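Local coordinates for protein tubulin-specific chaperone, putative (Trypanosoma brucei, PDB 4B6M) that is a putative tubulin-binding cofactor B, a chaperone that probably binds alpha-tubulin and microtubule plus ends, represented here by its CAP-Gly domain, at residues A[12-17]-A[72-77]; A[18-23]-A[41-46]; A[51-56]-A[66-71]. All blocks are in the same frame, centred on the assembly; numbering follows the deposited sequence.

From the N terminus, the chain runs through strand 11-14, which takes part in contact 1, then turns into strand 19-26. Contact 2 closes the loop of the hairpin 19-26/36-42. The chain next passes through 51-56, which holds most of a small separate hairpin, and returns as strand 66-69, where contact 3 closes a short loop. Strand 74-76 then pairs with 11-14 and completes contact 1, whose span holds contacts 2 and 3, one after the other. All three reach the main antiparallel sheet, contact 3 through its edge strand 66-69; contacts 1 and 2 are probably hydrogen-bonded through C14 N and R19 O. L69 packs against C14, V74, R19 and F42.

Contact 1 of 3, residues A[12-17]-A[72-77]; sequences CLCRPG and DQVEVG. With FMT (formic acid), chain E; FMT (formic acid), chain F.
C12, L13 and C14 lie antiparallel to V76, E75 and V74, setting strand 74-76 on the edge of the five-stranded sheet of this SH3-like CAP-Gly domain. L13 and E75 form the hydrogen-bonded pair: L13 N donates to E75 O at 3.0 Å and E75 N to L13 O at 2.9 Å. The ladder runs on past the strand end, where R15 N reaches Q73 O at 2.9 Å. That oxygen also meets the CA-H of C14, and one water donates to both it and L13 O, bridging the two carbonyls.

C12 and C14 turn to V40, with C12 also on V23 and C14 and V74 on L69; V76 lies on the same face but packs on I6 and D10. L13 and E75 occupy the other face, where L13 leans on L20 and F79. V74 is the apolar link between the cysteines. Its CG1, anti to the backbone N (chi1 -178°), lies 3.7 Å from C12 CB, and its other branch, CG2, meets C14 SG at 4.1 Å.

The side chain of R15 leaves the strand end and follows the backbone of 72-73. Its CB passes Q73 O at 4.0 Å; the chain then bends, chi3 (-73°) placing NE beside a second water. NE donates to that water, which in turn donates to D72 O. At the tip, NH2 gives the same oxygen a weak hydrogen bond of 3.4 Å, with D72 O near the guanidinium plane, at its edge. D72 O thus meets the group twice, weakly at NH2 and through the water at NE.

V76 and C12 are a non-hydrogen-bonded pair; V76 N bonds instead to O1 of a formic acid, probably from the crystallisation liquor, at 2.8 Å and almost straight (174°).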
loop_
_atom_site.group_PDB
_atom_site.type_symbol
_atom_site.label_atom_id
_atom_site.label_comp_id
_atom_site.label_asym_id
_atom_site.label_seq_id
_atom_site.Cartn_x
_atom_site.Cartn_y
_atom_site.Cartn_z
ATOM N N CYS A 12 6.717 4.499 -3.203
ATOM C CA CYS A 12 7.387 3.493 -2.382
ATOM C C CYS A 12 7.763 2.216 -3.106
ATOM O O CYS A 12 7.181 1.879 -4.148
ATOM C CB CYS A 12 6.528 3.200 -1.133
ATOM S SG CYS A 12 4.881 2.504 -1.507
ATOM N N LEU A 13 8.742 1.513 -2.544
ATOM C CA LEU A 13 9.024 0.137 -2.883
ATOM C C LEU A 13 8.734 -0.652 -1.635
ATOM O O LEU A 13 9.201 -0.287 -0.545
ATOM C CB LEU A 13 10.501 -0.078 -3.244
ATOM C CG LEU A 13 11.026 0.419 -4.590
ATOM C CD1 LEU A 13 12.540 0.169 -4.659
ATOM C CD2 LEU A 13 10.331 -0.237 -5.765
ATOM N N CYS A 14 7.991 -1.727 -1.804
ATOM C CA CYS A 14 7.478 -2.517 -0.691
ATOM C C CYS A 14 7.956 -3.949 -0.726
ATOM O O CYS A 14 7.921 -4.606 -1.762
ATOM C CB CYS A 14 5.955 -2.552 -0.742
ATOM S SG CYS A 14 5.172 -0.948 -0.606
ATOM N N ARG A 15 8.360 -4.461 0.437
ATOM C CA ARG A 15 8.631 -5.880 0.596
ATOM C C ARG A 15 7.345 -6.701 0.654
ATOM O O ARG A 15 6.306 -6.129 1.022
ATOM C CB ARG A 15 9.401 -6.102 1.908
ATOM C CG ARG A 15 10.811 -5.568 1.865
ATOM C CD ARG A 15 11.613 -6.165 2.999
ATOM N NE ARG A 15 11.192 -5.570 4.254
ATOM C CZ ARG A 15 11.513 -6.045 5.457
ATOM N NH1 ARG A 15 12.291 -7.116 5.592
ATOM N NH2 ARG A 15 11.076 -5.411 6.536
ATOM N N PRO A 16 7.415 -8.009 0.315
ATOM C CA PRO A 16 8.644 -8.545 -0.254
ATOM C C PRO A 16 8.737 -8.227 -1.736
ATOM O O PRO A 16 7.720 -7.960 -2.370
ATOM C CB PRO A 16 8.491 -10.053 -0.077
ATOM C CG PRO A 16 7.042 -10.280 -0.171
ATOM C CD PRO A 16 6.411 -9.082 0.503
ATOM N N GLY A 17 9.952 -8.241 -2.262
ATOM C CA GLY A 17 10.160 -8.249 -3.711
ATOM C C GLY A 17 10.118 -6.935 -4.475
ATOM O O GLY A 17 9.874 -6.942 -5.692
ATOM N N ASP A 72 7.251 -1.050 8.363
ATOM C CA ASP A 72 8.605 -1.543 8.144
ATOM C C ASP A 72 8.789 -2.156 6.760
ATOM O O ASP A 72 9.923 -2.260 6.285
ATOM C CB ASP A 72 9.045 -2.507 9.245
ATOM C CG ASP A 72 9.408 -1.795 10.533
ATOM O OD1 ASP A 72 9.984 -0.685 10.495
ATOM O OD2 ASP A 72 9.126 -2.360 11.600
ATOM N N GLN A 73 7.678 -2.501 6.105
ATOM C CA GLN A 73 7.703 -3.083 4.765
ATOM C C GLN A 73 7.724 -2.076 3.660
ATOM O O GLN A 73 7.869 -2.426 2.479
ATOM C CB GLN A 73 6.473 -3.913 4.552
ATOM C CG GLN A 73 6.488 -5.158 5.355
ATOM C CD GLN A 73 5.230 -5.873 5.125
ATOM O OE1 GLN A 73 4.176 -5.361 5.480
ATOM N NE2 GLN A 73 5.303 -7.037 4.475
ATOM N N VAL A 74 7.589 -0.810 4.019
ATOM C CA VAL A 74 7.428 0.280 3.049
ATOM C C VAL A 74 8.646 1.194 3.049
ATOM O O VAL A 74 8.943 1.873 4.052
ATOM C CB VAL A 74 6.146 1.081 3.354
ATOM C CG1 VAL A 74 5.916 2.192 2.340
ATOM C CG2 VAL A 74 4.965 0.127 3.392
ATOM N N GLU A 75 9.339 1.223 1.910
ATOM C CA GLU A 75 10.417 2.188 1.708
ATOM C C GLU A 75 9.922 3.369 0.878
ATOM O O GLU A 75 9.662 3.217 -0.316
ATOM C CB GLU A 75 11.619 1.527 1.024
ATOM C CG GLU A 75 12.737 2.521 0.686
ATOM C CD GLU A 75 13.867 1.902 -0.125
ATOM O OE1 GLU A 75 14.020 0.675 -0.147
ATOM O OE2 GLU A 75 14.620 2.670 -0.759
ATOM N N VAL A 76 9.768 4.521 1.514
ATOM C CA VAL A 76 9.405 5.764 0.809
ATOM C C VAL A 76 10.638 6.287 0.063
ATOM O O VAL A 76 11.755 6.295 0.597
ATOM C CB VAL A 76 8.812 6.828 1.761
ATOM C CG1 VAL A 76 8.649 8.169 1.068
ATOM C CG2 VAL A 76 7.466 6.348 2.303
ATOM N N GLY A 77 10.437 6.688 -1.185
ATOM C CA GLY A 77 11.538 7.251 -1.955
ATOM C C GLY A 77 11.048 7.898 -3.227
ATOM O O GLY A 77 9.848 7.969 -3.487
HETATM C C FMT E . 11.367 5.344 4.206
HETATM O O1 FMT E . 10.292 4.712 4.307
HETATM O O2 FMT E . 12.372 4.996 3.539
HETATM C C FMT F . 2.241 -7.595 5.381
HETATM O O1 FMT F . 2.376 -6.682 6.219
HETATM O O2 FMT F . 3.161 -8.040 4.645
HETATM O O HOH W 1 10.765 -2.141 0.995
HETATM O O HOH W 2 11.140 -2.635 3.693
#

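Contact 2 of 3, residues A[18-23]-A[41-46]; sequences DRLGSV and EFDEPV. With FMT (formic acid), chain C.
The antiparallel hairpin of strands 19-26 and 36-42, central to the CAP-Gly sheet, is joined here where S22 meets E41, G21 meets F42, and R19 packs on F42 and V46. S22 and E41 are the hydrogen-bonded pair, with S22 N to E41 O at 2.9 Å and E41 N to S22 O at 2.8 Å. Two residues on, beyond the non-hydrogen-bonded pair G21 and F42, D43 N donates to L20 O at 3.0 Å; the same carbonyl accepts a water that also takes the N-H of E44.

R19 carries much of the side-chain packing. Its CB sits 3.6 Å from F42 CE1, while F42 CZ lies over one face of the guanidinium, 3.4 Å above its plane and offset toward the rim, with the two flat groups 30° apart. The aliphatic part slides past V46, R19 CD touching V46 CG2 at 3.7 Å. D43 OD2 comes up against L20 CD2 at 3.3 Å and forms a salt bridge with R11.

The R19 chain bends at chi3 (-64°), placing NE, which weakly bonds P16 O. NH2 bonds R15 O, and NH1 bonds V46 O at 2.9 Å, rather bent at 137°; together these limit the group's rotation. A formic acid, probably from the crystallisation liquor and also held by K48 N, receives NH1 at O2 and NH2 at O1.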
loop_
_atom_site.group_PDB
_atom_site.type_symbol
_atom_site.label_atom_id
_atom_site.label_comp_id
_atom_site.label_asym_id
_atom_site.label_seq_id
_atom_site.Cartn_x
_atom_site.Cartn_y
_atom_site.Cartn_z
ATOM N N ASP A 18 10.352 -5.834 -3.759
ATOM C CA ASP A 18 10.477 -4.485 -4.320
ATOM C C ASP A 18 9.305 -4.126 -5.211
ATOM O O ASP A 18 9.439 -3.848 -6.414
ATOM C CB ASP A 18 11.835 -4.291 -5.050
ATOM C CG ASP A 18 13.013 -4.329 -4.096
ATOM O OD1 ASP A 18 12.888 -3.798 -2.975
ATOM O OD2 ASP A 18 14.063 -4.894 -4.452
ATOM N N ARG A 19 8.137 -4.137 -4.598
ATOM C CA ARG A 19 6.921 -3.861 -5.325
ATOM C C ARG A 19 6.663 -2.364 -5.328
ATOM O O ARG A 19 6.591 -1.696 -4.286
ATOM C CB ARG A 19 5.770 -4.647 -4.716
ATOM C CG ARG A 19 5.943 -6.155 -4.782
ATOM C CD ARG A 19 4.824 -6.890 -4.058
ATOM N NE ARG A 19 4.827 -6.613 -2.620
ATOM C CZ ARG A 19 3.726 -6.644 -1.869
ATOM N NH1 ARG A 19 2.548 -6.923 -2.435
ATOM N NH2 ARG A 19 3.803 -6.406 -0.564
ATOM N N LEU A 20 6.555 -1.811 -6.532
ATOM C CA LEU A 20 6.442 -0.381 -6.705
ATOM C C LEU A 20 5.012 0.136 -6.510
ATOM O O LEU A 20 4.077 -0.445 -7.044
ATOM C CB LEU A 20 6.882 -0.087 -8.135
ATOM C CG LEU A 20 6.911 1.353 -8.554
ATOM C CD1 LEU A 20 7.784 2.149 -7.607
ATOM C CD2 LEU A 20 7.484 1.376 -9.984
ATOM N N GLY A 21 4.828 1.219 -5.755
ATOM C CA GLY A 21 3.453 1.788 -5.644
ATOM C C GLY A 21 3.315 3.156 -4.998
ATOM O O GLY A 21 4.297 3.870 -4.803
ATOM N N SER A 22 2.075 3.521 -4.680
ATOM C CA SER A 22 1.752 4.809 -4.074
ATOM C C SER A 22 1.020 4.561 -2.780
ATOM O O SER A 22 0.095 3.737 -2.746
ATOM C CB SER A 22 0.827 5.602 -5.002
ATOM O OG SER A 22 1.512 5.916 -6.213
ATOM N N VAL A 23 1.409 5.286 -1.733
ATOM C CA VAL A 23 0.711 5.212 -0.446
ATOM C C VAL A 23 -0.666 5.885 -0.536
ATOM O O VAL A 23 -0.779 7.080 -0.834
ATOM C CB VAL A 23 1.531 5.877 0.674
ATOM C CG1 VAL A 23 0.776 5.884 2.000
ATOM C CG2 VAL A 23 2.878 5.148 0.819
ATOM N N GLU A 41 -1.349 1.320 -3.171
ATOM C CA GLU A 41 -1.801 0.913 -4.489
ATOM C C GLU A 41 -0.576 0.664 -5.354
ATOM O O GLU A 41 0.217 1.585 -5.644
ATOM C CB GLU A 41 -2.682 1.981 -5.124
ATOM C CG GLU A 41 -3.124 1.594 -6.514
ATOM C CD GLU A 41 -4.024 2.633 -7.152
ATOM O OE1 GLU A 41 -4.348 3.647 -6.490
ATOM O OE2 GLU A 41 -4.382 2.427 -8.316
ATOM N N PHE A 42 -0.413 -0.580 -5.771
ATOM C CA PHE A 42 0.721 -0.955 -6.597
ATOM C C PHE A 42 0.512 -0.576 -8.048
ATOM O O PHE A 42 -0.631 -0.456 -8.521
ATOM C CB PHE A 42 1.004 -2.448 -6.445
ATOM C CG PHE A 42 1.381 -2.829 -5.048
ATOM C CD1 PHE A 42 2.651 -2.524 -4.578
ATOM C CD2 PHE A 42 0.472 -3.442 -4.188
ATOM C CE1 PHE A 42 3.020 -2.829 -3.282
ATOM C CE2 PHE A 42 0.844 -3.775 -2.888
ATOM C CZ PHE A 42 2.121 -3.455 -2.430
ATOM N N ASP A 43 1.631 -0.379 -8.747
ATOM C CA ASP A 43 1.580 -0.095 -10.161
ATOM C C ASP A 43 1.155 -1.310 -10.969
ATOM O O ASP A 43 0.446 -1.171 -11.977
ATOM C CB ASP A 43 2.940 0.377 -10.647
ATOM C CG ASP A 43 3.311 1.755 -10.143
ATOM O OD1 ASP A 43 2.584 2.363 -9.331
ATOM O OD2 ASP A 43 4.388 2.241 -10.555
ATOM N N GLU A 44 1.574 -2.488 -10.511
ATOM C CA GLU A 44 1.353 -3.774 -11.149
ATOM C C GLU A 44 0.436 -4.608 -10.247
ATOM O O GLU A 44 0.309 -4.315 -9.056
ATOM C CB GLU A 44 2.703 -4.461 -11.385
ATOM C CG GLU A 44 3.596 -3.543 -12.219
ATOM C CD GLU A 44 4.809 -4.190 -12.885
ATOM O OE1 GLU A 44 4.896 -5.420 -12.954
ATOM O OE2 GLU A 44 5.654 -3.419 -13.392
ATOM N N PRO A 45 -0.212 -5.624 -10.808
ATOM C CA PRO A 45 -1.199 -6.336 -9.993
ATOM C C PRO A 45 -0.565 -7.383 -9.053
ATOM O O PRO A 45 -0.816 -8.594 -9.147
ATOM C CB PRO A 45 -2.153 -6.934 -11.037
ATOM C CG PRO A 45 -1.306 -7.047 -12.274
ATOM C CD PRO A 45 -0.405 -5.855 -12.248
ATOM N N VAL A 46 0.226 -6.856 -8.109
ATOM C CA VAL A 46 1.003 -7.634 -7.146
ATOM C C VAL A 46 0.494 -7.462 -5.706
ATOM O O VAL A 46 1.130 -7.911 -4.743
ATOM C CB VAL A 46 2.526 -7.312 -7.242
ATOM C CG1 VAL A 46 3.105 -7.807 -8.579
ATOM C CG2 VAL A 46 2.810 -5.828 -6.959
HETATM C C FMT C . 0.288 -6.763 0.286
HETATM O O1 FMT C . 1.368 -6.865 0.893
HETATM O O2 FMT C . 0.147 -6.733 -0.911
HETATM O O HOH W 3 3.926 -2.749 -8.539
#

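Contact 3 of 3, residues A[51-56]-A[66-71]. With FMT (formic acid), chain F.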
loop_
_atom_site.group_PDB
_atom_site.type_symbol
_atom_site.label_atom_id
_atom_site.label_comp_id
_atom_site.label_asym_id
_atom_site.label_seq_id
_atom_site.Cartn_x
_atom_site.Cartn_y
_atom_site.Cartn_z
ATOM N N GLY A 51 -7.808 -3.035 -1.438
ATOM C CA GLY A 51 -8.095 -1.852 -0.596
ATOM C C GLY A 51 -9.220 -2.010 0.407
ATOM O O GLY A 51 -9.583 -1.052 1.126
ATOM N N THR A 52 -9.751 -3.215 0.508
ATOM C CA THR A 52 -10.807 -3.517 1.480
ATOM C C THR A 52 -10.315 -4.466 2.577
ATOM O O THR A 52 -9.289 -5.149 2.402
ATOM C CB THR A 52 -12.033 -4.149 0.802
ATOM O OG1 THR A 52 -11.705 -5.467 0.350
ATOM C CG2 THR A 52 -12.512 -3.323 -0.371
ATOM N N VAL A 53 -11.049 -4.502 3.694
ATOM C CA VAL A 53 -10.835 -5.448 4.795
ATOM C C VAL A 53 -12.152 -6.143 5.138
ATOM O O VAL A 53 -13.115 -5.481 5.552
ATOM C CB VAL A 53 -10.287 -4.778 6.080
ATOM C CG1 VAL A 53 -10.075 -5.851 7.140
ATOM C CG2 VAL A 53 -8.978 -4.052 5.781
ATOM N N LYS A 54 -12.192 -7.461 4.951
ATOM C CA LYS A 54 -13.437 -8.250 5.053
ATOM C C LYS A 54 -14.637 -7.573 4.362
ATOM O O LYS A 54 -15.771 -7.586 4.882
ATOM C CB LYS A 54 -13.739 -8.591 6.508
ATOM C CG LYS A 54 -12.937 -9.772 7.024
ATOM C CD LYS A 54 -13.155 -9.970 8.512
ATOM C CE LYS A 54 -12.289 -9.018 9.322
ATOM N NZ LYS A 54 -10.838 -9.362 9.217
ATOM N N GLY A 55 -14.371 -7.009 3.186
ATOM C CA GLY A 55 -15.369 -6.315 2.383
ATOM C C GLY A 55 -15.474 -4.817 2.575
ATOM O O GLY A 55 -15.937 -4.109 1.689
ATOM N N THR A 56 -15.063 -4.321 3.732
ATOM C CA THR A 56 -15.193 -2.894 4.021
ATOM C C THR A 56 -14.060 -2.088 3.389
ATOM O O THR A 56 -12.882 -2.364 3.629
ATOM C CB THR A 56 -15.304 -2.634 5.544
ATOM O OG1 THR A 56 -16.444 -3.353 6.067
ATOM C CG2 THR A 56 -15.437 -1.164 5.822
ATOM N N GLY A 66 -4.071 -3.672 -4.414
ATOM C CA GLY A 66 -4.094 -3.107 -3.074
ATOM C C GLY A 66 -3.367 -3.955 -2.064
ATOM O O GLY A 66 -3.471 -5.192 -2.050
ATOM N N GLY A 67 -2.603 -3.300 -1.206
ATOM C CA GLY A 67 -2.048 -4.009 -0.055
ATOM C C GLY A 67 -2.164 -3.198 1.202
ATOM O O GLY A 67 -2.222 -1.973 1.145
ATOM N N PHE A 68 -2.230 -3.880 2.345
ATOM C CA PHE A 68 -2.058 -3.229 3.636
ATOM C C PHE A 68 -0.804 -3.811 4.206
ATOM O O PHE A 68 -0.707 -5.036 4.373
ATOM C CB PHE A 68 -3.209 -3.525 4.599
ATOM C CG PHE A 68 -4.499 -2.898 4.200
ATOM C CD1 PHE A 68 -4.824 -1.592 4.580
ATOM C CD2 PHE A 68 -5.399 -3.617 3.419
ATOM C CE1 PHE A 68 -6.003 -1.026 4.176
ATOM C CE2 PHE A 68 -6.604 -3.052 3.006
ATOM C CZ PHE A 68 -6.912 -1.752 3.404
ATOM N N LEU A 69 0.158 -2.946 4.461
ATOM C CA LEU A 69 1.451 -3.412 4.915
ATOM C C LEU A 69 1.812 -2.727 6.198
ATOM O O LEU A 69 1.331 -1.650 6.476
ATOM C CB LEU A 69 2.545 -3.011 3.898
ATOM C CG LEU A 69 2.613 -3.595 2.478
ATOM C CD1 LEU A 69 1.374 -3.351 1.623
ATOM C CD2 LEU A 69 3.802 -3.010 1.741
ATOM N N ARG A 70 2.681 -3.345 6.985
ATOM C CA ARG A 70 3.292 -2.628 8.109
ATOM C C ARG A 70 4.277 -1.606 7.591
ATOM O O ARG A 70 4.881 -1.800 6.539
ATOM C CB ARG A 70 4.002 -3.602 9.045
ATOM C CG ARG A 70 3.043 -4.524 9.747
ATOM C CD ARG A 70 2.090 -3.778 10.650
ATOM N NE ARG A 70 1.589 -4.710 11.631
ATOM C CZ ARG A 70 0.674 -4.428 12.533
ATOM N NH1 ARG A 70 0.122 -3.226 12.570
ATOM N NH2 ARG A 70 0.309 -5.383 13.391
ATOM N N PRO A 71 4.466 -0.505 8.326
ATOM C CA PRO A 71 5.410 0.522 7.913
ATOM C C PRO A 71 6.816 -0.002 7.642
ATOM O O PRO A 71 7.483 0.528 6.722
ATOM C CB PRO A 71 5.388 1.527 9.097
ATOM C CG PRO A 71 3.999 1.374 9.650
ATOM C CD PRO A 71 3.631 -0.086 9.469
HETATM C C FMT F . 2.241 -7.595 5.381
HETATM O O1 FMT F . 2.376 -6.682 6.219
HETATM O O2 FMT F . 3.161 -8.040 4.645
#
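G51, T52 and V53 gather round the tip of F68, bringing the small hairpin of the CAP-Gly domain onto edge strand 66-69. G51 ends the sequence GKGDG, which corresponds to the GKNDG signature of CAP-Gly domains. Its N lies 4.1 Å from G66 CA, and its carbonyl O comes to the edge of the F68 ring, near the ring plane, 3.6 Å from CZ. The side chain of T52 starts away from 66-71 and its OG1 is hydrogen-bonded to D50, but its backbone O approaches F68 CE2 at 3.5 Å. V53 brings the apolar part, and from V53 to T56 the chain folds back in a type I' turn, K54 and G55 at its corners, with V53 and T56 exchanging two backbone hydrogen bonds.

No hydrogen bond links 51-56 to 66-71, so the contact rests on packing around one phenylalanine. F68 is also flanked by L32, W37 and V58, and its ring meets that of F59 edge to face. V53 CG2, anti to the carbonyl carbon, meets F68 CE2 at 3.8 Å and makes an off-centre CH-pi contact, 4.2 Å from the ring centroid and 29° off the normal.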